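Local coordinates for protein fatty acid amide hydrolase (Candida albicans, PDB 6KVR) that probably hydrolyses monocarboxylic acid amides to the carboxylate and ammonium, as a member of the amidase signature family, at residues K158-Y163 against V250-G255; K166-G171 against Y198-Q203; I277-G282 against A294-M299. One frame throughout, in Å; residues are numbered along the deposited sequence.

Contact 1 (K158-Y163 against V250-G255); sequences KEQMNY and VGSDIG
CG of K158 stands anti to the backbone N (chi1 -167°) and the rest of the chain runs on fully extended, so the ammonium is carried along the strand 248-253 past G251 to S252. S252 meets it with OG in the crowded position between its backbone N and carbonyl carbon (chi1 65°), turned toward the lysine. The two polar tips join in a hydrogen bond of 2.9 Å from K158 NZ to S252 OG. NZ also hydrogen-bonds S233 OG, so two hydroxyls grip the amine and fix its direction, consistent with a role in proton relay. The stem of the lysine is packed as well: CD lies 4.2 Å from G251 CA, alongside the strand backbone.

At the backbone, K158 N donates to V250 O over 3.2 Å, and the donor lies nearly along the C=O axis (164°). V250 also bonds the backbone of S156, so it is bracketed by two alternate residues of strand 155-158, the parallel-sheet pattern. A type I turn from K158 to M161 then takes the chain off the sheet and brings M161, a selenomethionine, back over V250. Its SE rests 4.0 Å from V250 CG1, the two side chains crossing at about a right angle, while its CE sits 3.9 Å from V250 O.

A lysine at a strand end bonded to S233 fits the Ser-Ser-Lys triad of the amidase signature family: K158 and S233 are the predicted charge relay, S257 the predicted nucleophile, and S252 a second-shell hydroxyl that helps place the lysine.

Contact 2 (K166-G171 against Y198-Q203); sequences KITHGG and YVRTSQ
The guanidinium of R200 is approached at its edge: T168 OG1 and I167 O lie near its plane, and T168 CB falls within it. The imidazole of H169 also has an edge partner, G171 N, which lies in the ring plane and donates to ND1 over 2.9 Å, so ND1 acts as an acceptor and the ring is fixed against its own loop. The carboxamide of Q203 stands almost perpendicular to that ring, the planes 87° apart, with NE2 set obliquely 4.0 Å from H169 CE1.

R200 carries the polar half of the contact. Its CG lies anti to the carbonyl carbon and its chain bends at chi3 (74°), which brings the group across the T168 side chain at about a right angle. NH1 donates to I167 O over 2.8 Å, coming from above the carbonyl plane; NH2 makes a weak second bond to the same oxygen and a better one, 3.1 Å, to T168 OG1. NH2 also reaches E159 O, and NH1 forms a salt bridge with E123, which probably offsets the charge of the buried guanidinium. K166 lays its CB 3.5 Å from R200 NH1 but sends its ammonium on to a salt bridge with E128, leaving K166 NZ 6.2 Å from R200 NH1.

Q203 NE2 approaches G171 N to 3.2 Å, a meeting of two donors that is packing alone. Its bond goes instead to E159 OE1, which also takes the G170 N-H, while OE2 takes that of H169.

The loop 166-171 runs within 16° of the direction of residues 200-203; strand 199-201 itself lies between strands 123-124 and 155-158, with helix 235-243 packed on V199 and T201.

Contact 3 (I277-G282 against A294-M299); sequences ISVKGG and AVAGPM
Apolar packing centres on A296, whose CB points into the loop 277-282 and is met by two branched side chains. I277, with CG2 anti to its backbone N, places that methyl 3.7 Å from A296 CB, and the same residue lies alongside the carbonyl of A296, its CB 3.6 Å from A296 O. V279 comes from further along the loop: CG1 is 3.9 Å from A296 CB and 3.7 Å from A296 N, so this methyl spreads over the peptide joining V295 to A296 as well as the alanine side chain. V279 is solvent-exposed, whereas I277 is buried, with W309, M310 and Y313 of helix 303-317 packed against it.

The loop belongs to the connection between strands 268-271 and 295-300; in the mixed central sheet of this amidase signature enzyme, 295-300 runs antiparallel to both 248-253 and 268-271, bonding the former through V295 and G297. A water links the backbones of I277 and A296: it donates to I277 O over a short 2.5 Å and accepts from A296 N at 3.1 Å, a one-water bridge in place of a direct bond.

One polar bond within the loop is local: S278 turns its CB away from the strand, and with chi1 at -179° its OG accepts from K280 N over 3.0 Å, closing an ST turn. That OG has a further partner in D323, while the S278 backbone is held by Y313 through its N and by T186 through its O. K280 forms a salt bridge with D449 of the second subunit.

Overall arrangement
The three contacts lie along one mixed sheet, with contact 1 between the others: its centre is about 9 Å from that of contact 2 and 6 Å from that of contact 3, whereas contacts 2 and 3 are centred about 14 Å apart. E159 ties contact 1 to contact 2 through probable hydrogen bonds between OE1 and Q203 NE2 (2.6 Å) and between O and R200 NH2 (2.8 Å). Probable backbone bonds join contact 1 to contact 3, D253 N to V295 O at 2.7 Å and N162 N to G281 O at 2.9 Å. Between nearest side-chain atoms, Q203 is about 4 Å and A296 about 8 Å from the predicted charge-relay K158, and A294 about 4 Å from I254 of the predicted substrate site.

Contact 1 (K158-Y163 against V250-G255)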
loop_
_atom_site.group_PDB
_atom_site.type_symbol
_atom_site.label_atom_id
_atom_site.label_comp_id
_atom_site.label_asym_id
_atom_site.label_seq_id
_atom_site.Cartn_x
_atom_site.Cartn_y
_atom_site.Cartn_z
ATOM N N LYS A 158 -10.498 -11.237 18.834
ATOM C CA LYS A 158 -9.155 -11.643 19.231
ATOM C C LYS A 158 -8.637 -10.669 20.285
ATOM O O LYS A 158 -8.845 -9.458 20.175
ATOM C CB LYS A 158 -8.240 -11.678 18.005
ATOM C CG LYS A 158 -6.902 -12.374 18.188
ATOM C CD LYS A 158 -6.103 -12.325 16.884
ATOM C CE LYS A 158 -4.682 -12.866 17.079
ATOM N NZ LYS A 158 -4.028 -13.262 15.784
ATOM N N GLU A 159 -7.985 -11.210 21.321
ATOM C CA GLU A 159 -7.609 -10.400 22.482
ATOM C C GLU A 159 -6.696 -9.227 22.112
ATOM O O GLU A 159 -6.836 -8.131 22.668
ATOM C CB GLU A 159 -6.932 -11.275 23.547
ATOM C CG GLU A 159 -6.709 -10.571 24.905
ATOM C CD GLU A 159 -5.469 -9.642 24.942
ATOM O OE1 GLU A 159 -4.613 -9.715 24.023
ATOM O OE2 GLU A 159 -5.358 -8.827 25.891
ATOM N N GLN A 160 -5.735 -9.438 21.210
ATOM C CA GLN A 160 -4.712 -8.417 20.968
ATOM C C GLN A 160 -5.280 -7.086 20.463
ATOM O O GLN A 160 -4.566 -6.077 20.498
ATOM C CB GLN A 160 -3.655 -8.957 19.990
ATOM C CG GLN A 160 -4.196 -9.288 18.591
ATOM C CD GLN A 160 -3.885 -8.201 17.599
ATOM O OE1 GLN A 160 -2.909 -7.454 17.767
ATOM N NE2 GLN A 160 -4.689 -8.109 16.540
HETATM N N MSE A 161 -6.530 -7.043 20.017
HETATM C CA MSE A 161 -7.121 -5.775 19.591
HETATM C C MSE A 161 -7.519 -4.924 20.785
HETATM O O MSE A 161 -8.153 -5.420 21.716
HETATM C CB MSE A 161 -8.347 -6.006 18.702
HETATM C CG MSE A 161 -8.047 -6.736 17.417
HETATM SE SE MSE A 161 -9.657 -7.049 16.326
HETATM C CE MSE A 161 -10.442 -8.394 17.462
ATOM N N ASN A 162 -7.156 -3.643 20.743
ATOM C CA ASN A 162 -7.545 -2.707 21.795
ATOM C C ASN A 162 -9.032 -2.824 22.091
ATOM O O ASN A 162 -9.867 -2.708 21.189
ATOM C CB ASN A 162 -7.239 -1.254 21.389
ATOM C CG ASN A 162 -5.786 -0.878 21.577
ATOM O OD1 ASN A 162 -5.009 -1.639 22.152
ATOM N ND2 ASN A 162 -5.413 0.313 21.103
ATOM N N TYR A 163 -9.355 -3.043 23.354
ATOM C CA TYR A 163 -10.722 -2.952 23.839
ATOM C C TYR A 163 -10.742 -1.882 24.919
ATOM O O TYR A 163 -9.945 -1.940 25.866
ATOM C CB TYR A 163 -11.225 -4.295 24.399
ATOM C CG TYR A 163 -12.735 -4.359 24.550
ATOM C CD1 TYR A 163 -13.369 -3.728 25.609
ATOM C CD2 TYR A 163 -13.524 -5.045 23.623
ATOM C CE1 TYR A 163 -14.740 -3.786 25.753
ATOM C CE2 TYR A 163 -14.903 -5.101 23.753
ATOM C CZ TYR A 163 -15.501 -4.473 24.828
ATOM O OH TYR A 163 -16.864 -4.507 24.974
ATOM N N VAL A 250 -13.456 -12.272 14.693
ATOM C CA VAL A 250 -12.509 -11.357 14.060
ATOM C C VAL A 250 -11.108 -11.770 14.482
ATOM O O VAL A 250 -10.812 -11.840 15.681
ATOM C CB VAL A 250 -12.779 -9.895 14.442
ATOM C CG1 VAL A 250 -11.915 -8.937 13.570
ATOM C CG2 VAL A 250 -14.244 -9.582 14.274
ATOM N N GLY A 251 -10.253 -12.049 13.503
ATOM C CA GLY A 251 -8.861 -12.359 13.770
ATOM C C GLY A 251 -7.903 -11.514 12.943
ATOM O O GLY A 251 -8.305 -10.545 12.300
ATOM N N SER A 252 -6.632 -11.885 12.955
ATOM C CA SER A 252 -5.611 -11.230 12.162
ATOM C C SER A 252 -4.735 -12.315 11.551
ATOM O O SER A 252 -4.728 -13.461 12.013
ATOM C CB SER A 252 -4.774 -10.268 13.010
ATOM O OG SER A 252 -4.047 -11.001 13.989
ATOM N N ASP A 253 -4.001 -11.956 10.498
ATOM C CA ASP A 253 -3.343 -12.971 9.670
ATOM C C ASP A 253 -2.077 -12.350 9.086
ATOM O O ASP A 253 -2.121 -11.487 8.206
ATOM C CB ASP A 253 -4.275 -13.509 8.588
ATOM C CG ASP A 253 -3.731 -14.777 7.882
ATOM O OD1 ASP A 253 -2.580 -14.757 7.379
ATOM O OD2 ASP A 253 -4.483 -15.792 7.791
ATOM N N ILE A 254 -0.975 -12.713 9.689
ATOM C CA ILE A 254 0.328 -12.788 9.078
ATOM C C ILE A 254 0.642 -14.274 9.178
ATOM O O ILE A 254 0.210 -14.935 10.139
ATOM C CB ILE A 254 1.333 -11.897 9.847
ATOM C CG1 ILE A 254 2.275 -11.125 8.914
ATOM C CG2 ILE A 254 2.117 -12.691 10.887
ATOM C CD1 ILE A 254 3.164 -10.066 9.647
ATOM N N GLY A 255 1.279 -14.834 8.161
ATOM C CA GLY A 255 1.656 -16.250 8.226
ATOM C C GLY A 255 0.541 -17.285 8.192
ATOM O O GLY A 255 0.843 -18.485 8.030
#

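Contact 2 (K166-G171 against Y198-Q203)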
loop_
_atom_site.group_PDB
_atom_site.type_symbol
_atom_site.label_atom_id
_atom_site.label_comp_id
_atom_site.label_asym_id
_atom_site.label_seq_id
_atom_site.Cartn_x
_atom_site.Cartn_y
_atom_site.Cartn_z
ATOM N N LYS A 166 -9.999 -2.084 29.020
ATOM C CA LYS A 166 -9.680 -3.450 29.407
ATOM C C LYS A 166 -8.238 -3.765 29.056
ATOM O O LYS A 166 -7.681 -3.213 28.103
ATOM C CB LYS A 166 -10.614 -4.446 28.745
ATOM C CG LYS A 166 -11.899 -4.591 29.503
ATOM C CD LYS A 166 -12.892 -5.453 28.770
ATOM C CE LYS A 166 -14.137 -5.675 29.629
ATOM N NZ LYS A 166 -15.248 -5.600 28.680
ATOM N N ILE A 167 -7.628 -4.631 29.872
ATOM C CA ILE A 167 -6.275 -5.084 29.597
ATOM C C ILE A 167 -6.195 -5.559 28.163
ATOM O O ILE A 167 -7.059 -6.310 27.694
ATOM C CB ILE A 167 -5.868 -6.216 30.554
ATOM C CG1 ILE A 167 -5.719 -5.713 31.984
ATOM C CG2 ILE A 167 -4.563 -6.862 30.076
ATOM C CD1 ILE A 167 -5.717 -6.881 33.009
ATOM N N THR A 168 -5.151 -5.119 27.462
ATOM C CA THR A 168 -4.842 -5.579 26.116
ATOM C C THR A 168 -3.358 -5.909 26.086
ATOM O O THR A 168 -2.514 -5.008 26.065
ATOM C CB THR A 168 -5.206 -4.526 25.077
ATOM O OG1 THR A 168 -6.583 -4.189 25.237
ATOM C CG2 THR A 168 -4.969 -5.055 23.653
ATOM N N HIS A 169 -3.037 -7.195 26.097
ATOM C CA HIS A 169 -1.662 -7.611 26.268
ATOM C C HIS A 169 -1.086 -8.340 25.070
ATOM O O HIS A 169 0.141 -8.484 24.994
ATOM C CB HIS A 169 -1.533 -8.495 27.526
ATOM C CG HIS A 169 -2.470 -9.660 27.542
ATOM N ND1 HIS A 169 -2.404 -10.675 26.612
ATOM C CD2 HIS A 169 -3.496 -9.971 28.370
ATOM C CE1 HIS A 169 -3.353 -11.563 26.866
ATOM N NE2 HIS A 169 -4.022 -11.162 27.933
ATOM N N GLY A 170 -1.918 -8.796 24.136
ATOM C CA GLY A 170 -1.408 -9.442 22.932
ATOM C C GLY A 170 -0.570 -10.677 23.187
ATOM O O GLY A 170 0.308 -11.002 22.370
ATOM N N GLY A 171 -0.809 -11.371 24.311
ATOM C CA GLY A 171 -0.019 -12.517 24.701
ATOM C C GLY A 171 1.275 -12.215 25.442
ATOM O O GLY A 171 1.976 -13.161 25.833
ATOM N N TYR A 198 -18.691 -9.682 24.166
ATOM C CA TYR A 198 -18.803 -10.431 25.413
ATOM C C TYR A 198 -17.613 -11.344 25.693
ATOM O O TYR A 198 -17.419 -11.740 26.844
ATOM C CB TYR A 198 -20.097 -11.268 25.414
ATOM C CG TYR A 198 -20.216 -12.236 24.254
ATOM C CD1 TYR A 198 -20.374 -11.778 22.950
ATOM C CD2 TYR A 198 -20.146 -13.605 24.459
ATOM C CE1 TYR A 198 -20.471 -12.660 21.889
ATOM C CE2 TYR A 198 -20.241 -14.492 23.402
ATOM C CZ TYR A 198 -20.417 -14.016 22.126
ATOM O OH TYR A 198 -20.524 -14.894 21.075
ATOM N N VAL A 199 -16.823 -11.704 24.676
ATOM C CA VAL A 199 -15.696 -12.624 24.849
ATOM C C VAL A 199 -14.508 -12.176 23.993
ATOM O O VAL A 199 -14.674 -11.740 22.847
ATOM C CB VAL A 199 -16.087 -14.079 24.505
ATOM C CG1 VAL A 199 -16.583 -14.186 23.075
ATOM C CG2 VAL A 199 -14.920 -15.019 24.713
ATOM N N ARG A 200 -13.306 -12.281 24.561
ATOM C CA ARG A 200 -12.061 -12.023 23.850
ATOM C C ARG A 200 -11.227 -13.288 23.933
ATOM O O ARG A 200 -11.052 -13.848 25.024
ATOM C CB ARG A 200 -11.300 -10.818 24.439
ATOM C CG ARG A 200 -12.080 -9.501 24.306
ATOM C CD ARG A 200 -11.499 -8.392 25.166
ATOM N NE ARG A 200 -10.261 -7.889 24.591
ATOM C CZ ARG A 200 -9.361 -7.185 25.262
ATOM N NH1 ARG A 200 -9.542 -6.874 26.532
ATOM N NH2 ARG A 200 -8.267 -6.754 24.632
ATOM N N THR A 201 -10.722 -13.733 22.787
ATOM C CA THR A 201 -10.243 -15.096 22.604
ATOM C C THR A 201 -8.726 -15.182 22.649
ATOM O O THR A 201 -8.010 -14.194 22.452
ATOM C CB THR A 201 -10.747 -15.658 21.277
ATOM O OG1 THR A 201 -10.500 -14.703 20.234
ATOM C CG2 THR A 201 -12.245 -15.936 21.362
ATOM N N SER A 202 -8.249 -16.407 22.847
ATOM C CA SER A 202 -6.851 -16.683 23.136
ATOM C C SER A 202 -5.985 -16.618 21.886
ATOM O O SER A 202 -6.464 -16.674 20.747
ATOM C CB SER A 202 -6.687 -18.051 23.800
ATOM O OG SER A 202 -7.147 -19.069 22.917
ATOM N N GLN A 203 -4.684 -16.512 22.139
ATOM C CA GLN A 203 -3.645 -16.346 21.137
ATOM C C GLN A 203 -2.336 -16.803 21.764
ATOM O O GLN A 203 -2.191 -16.757 22.987
ATOM C CB GLN A 203 -3.548 -14.881 20.693
ATOM C CG GLN A 203 -3.130 -13.987 21.842
ATOM C CD GLN A 203 -3.805 -12.641 21.838
ATOM O OE1 GLN A 203 -4.497 -12.270 20.883
ATOM N NE2 GLN A 203 -3.624 -11.900 22.923
#

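Contact 3 (I277-G282 against A294-M299)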
loop_
_atom_site.group_PDB
_atom_site.type_symbol
_atom_site.label_atom_id
_atom_site.label_comp_id
_atom_site.label_asym_id
_atom_site.label_seq_id
_atom_site.Cartn_x
_atom_site.Cartn_y
_atom_site.Cartn_z
ATOM N N ILE A 277 -9.233 -3.765 5.567
ATOM C CA ILE A 277 -9.703 -3.801 6.944
ATOM C C ILE A 277 -8.586 -3.240 7.822
ATOM O O ILE A 277 -7.417 -3.595 7.640
ATOM C CB ILE A 277 -10.104 -5.240 7.349
ATOM C CG1 ILE A 277 -11.447 -5.612 6.707
ATOM C CG2 ILE A 277 -10.298 -5.369 8.826
ATOM C CD1 ILE A 277 -11.382 -5.926 5.263
ATOM N N SER A 278 -8.933 -2.348 8.749
ATOM C CA SER A 278 -7.918 -1.731 9.603
ATOM C C SER A 278 -7.329 -2.699 10.633
ATOM O O SER A 278 -8.047 -3.490 11.258
ATOM C CB SER A 278 -8.505 -0.534 10.341
ATOM O OG SER A 278 -7.509 0.066 11.157
ATOM N N VAL A 279 -6.007 -2.613 10.827
ATOM C CA VAL A 279 -5.332 -3.259 11.950
ATOM C C VAL A 279 -4.878 -2.245 12.991
ATOM O O VAL A 279 -4.181 -2.611 13.937
ATOM C CB VAL A 279 -4.141 -4.130 11.500
ATOM C CG1 VAL A 279 -4.607 -5.256 10.577
ATOM C CG2 VAL A 279 -3.079 -3.281 10.816
ATOM N N LYS A 280 -5.266 -0.981 12.847
ATOM C CA LYS A 280 -4.853 0.050 13.794
ATOM C C LYS A 280 -5.457 -0.177 15.184
ATOM O O LYS A 280 -6.661 -0.401 15.325
ATOM C CB LYS A 280 -5.247 1.431 13.257
ATOM C CG LYS A 280 -4.892 2.571 14.187
ATOM C CD LYS A 280 -5.337 3.921 13.635
ATOM C CE LYS A 280 -5.189 5.021 14.685
ATOM N NZ LYS A 280 -5.529 6.320 14.047
ATOM N N GLY A 281 -4.619 -0.105 16.215
ATOM C CA GLY A 281 -5.108 -0.139 17.582
ATOM C C GLY A 281 -5.078 -1.510 18.234
ATOM O O GLY A 281 -6.123 -2.121 18.454
ATOM N N GLY A 282 -3.886 -2.005 18.535
ATOM C CA GLY A 282 -3.726 -3.303 19.163
ATOM C C GLY A 282 -2.295 -3.467 19.632
ATOM O O GLY A 282 -1.471 -2.555 19.510
ATOM N N ALA A 294 0.524 -7.348 8.193
ATOM C CA ALA A 294 -0.555 -8.135 8.747
ATOM C C ALA A 294 -1.895 -7.655 8.196
ATOM O O ALA A 294 -2.004 -6.620 7.538
ATOM C CB ALA A 294 -0.553 -8.048 10.270
ATOM N N VAL A 295 -2.932 -8.430 8.486
ATOM C CA VAL A 295 -4.253 -8.208 7.927
ATOM C C VAL A 295 -5.255 -8.695 8.957
ATOM O O VAL A 295 -4.970 -9.607 9.735
ATOM C CB VAL A 295 -4.366 -8.946 6.570
ATOM C CG1 VAL A 295 -5.470 -10.002 6.575
ATOM C CG2 VAL A 295 -4.499 -7.973 5.431
ATOM N N ALA A 296 -6.417 -8.064 8.998
ATOM C CA ALA A 296 -7.484 -8.502 9.875
ATOM C C ALA A 296 -8.655 -8.962 9.018
ATOM O O ALA A 296 -8.813 -8.526 7.878
ATOM C CB ALA A 296 -7.912 -7.379 10.826
ATOM N N GLY A 297 -9.477 -9.852 9.553
ATOM C CA GLY A 297 -10.591 -10.338 8.773
ATOM C C GLY A 297 -11.508 -11.278 9.529
ATOM O O GLY A 297 -11.229 -11.675 10.660
ATOM N N PRO A 298 -12.618 -11.663 8.901
ATOM C CA PRO A 298 -13.683 -12.360 9.619
ATOM C C PRO A 298 -13.541 -13.874 9.547
ATOM O O PRO A 298 -12.916 -14.435 8.643
ATOM C CB PRO A 298 -14.944 -11.899 8.877
ATOM C CG PRO A 298 -14.479 -11.772 7.458
ATOM C CD PRO A 298 -13.010 -11.350 7.511
HETATM N N MSE A 299 -14.139 -14.525 10.537
HETATM C CA MSE A 299 -14.360 -15.976 10.501
HETATM C C MSE A 299 -15.812 -16.284 10.863
HETATM O O MSE A 299 -16.393 -15.590 11.707
HETATM C CB MSE A 299 -13.385 -16.696 11.440
HETATM C CG MSE A 299 -11.916 -16.322 11.142
HETATM SE SE MSE A 299 -10.702 -16.707 12.640
HETATM C CE MSE A 299 -11.264 -18.596 12.687
HETATM O O HOH W 1 -6.295 -5.709 6.946
#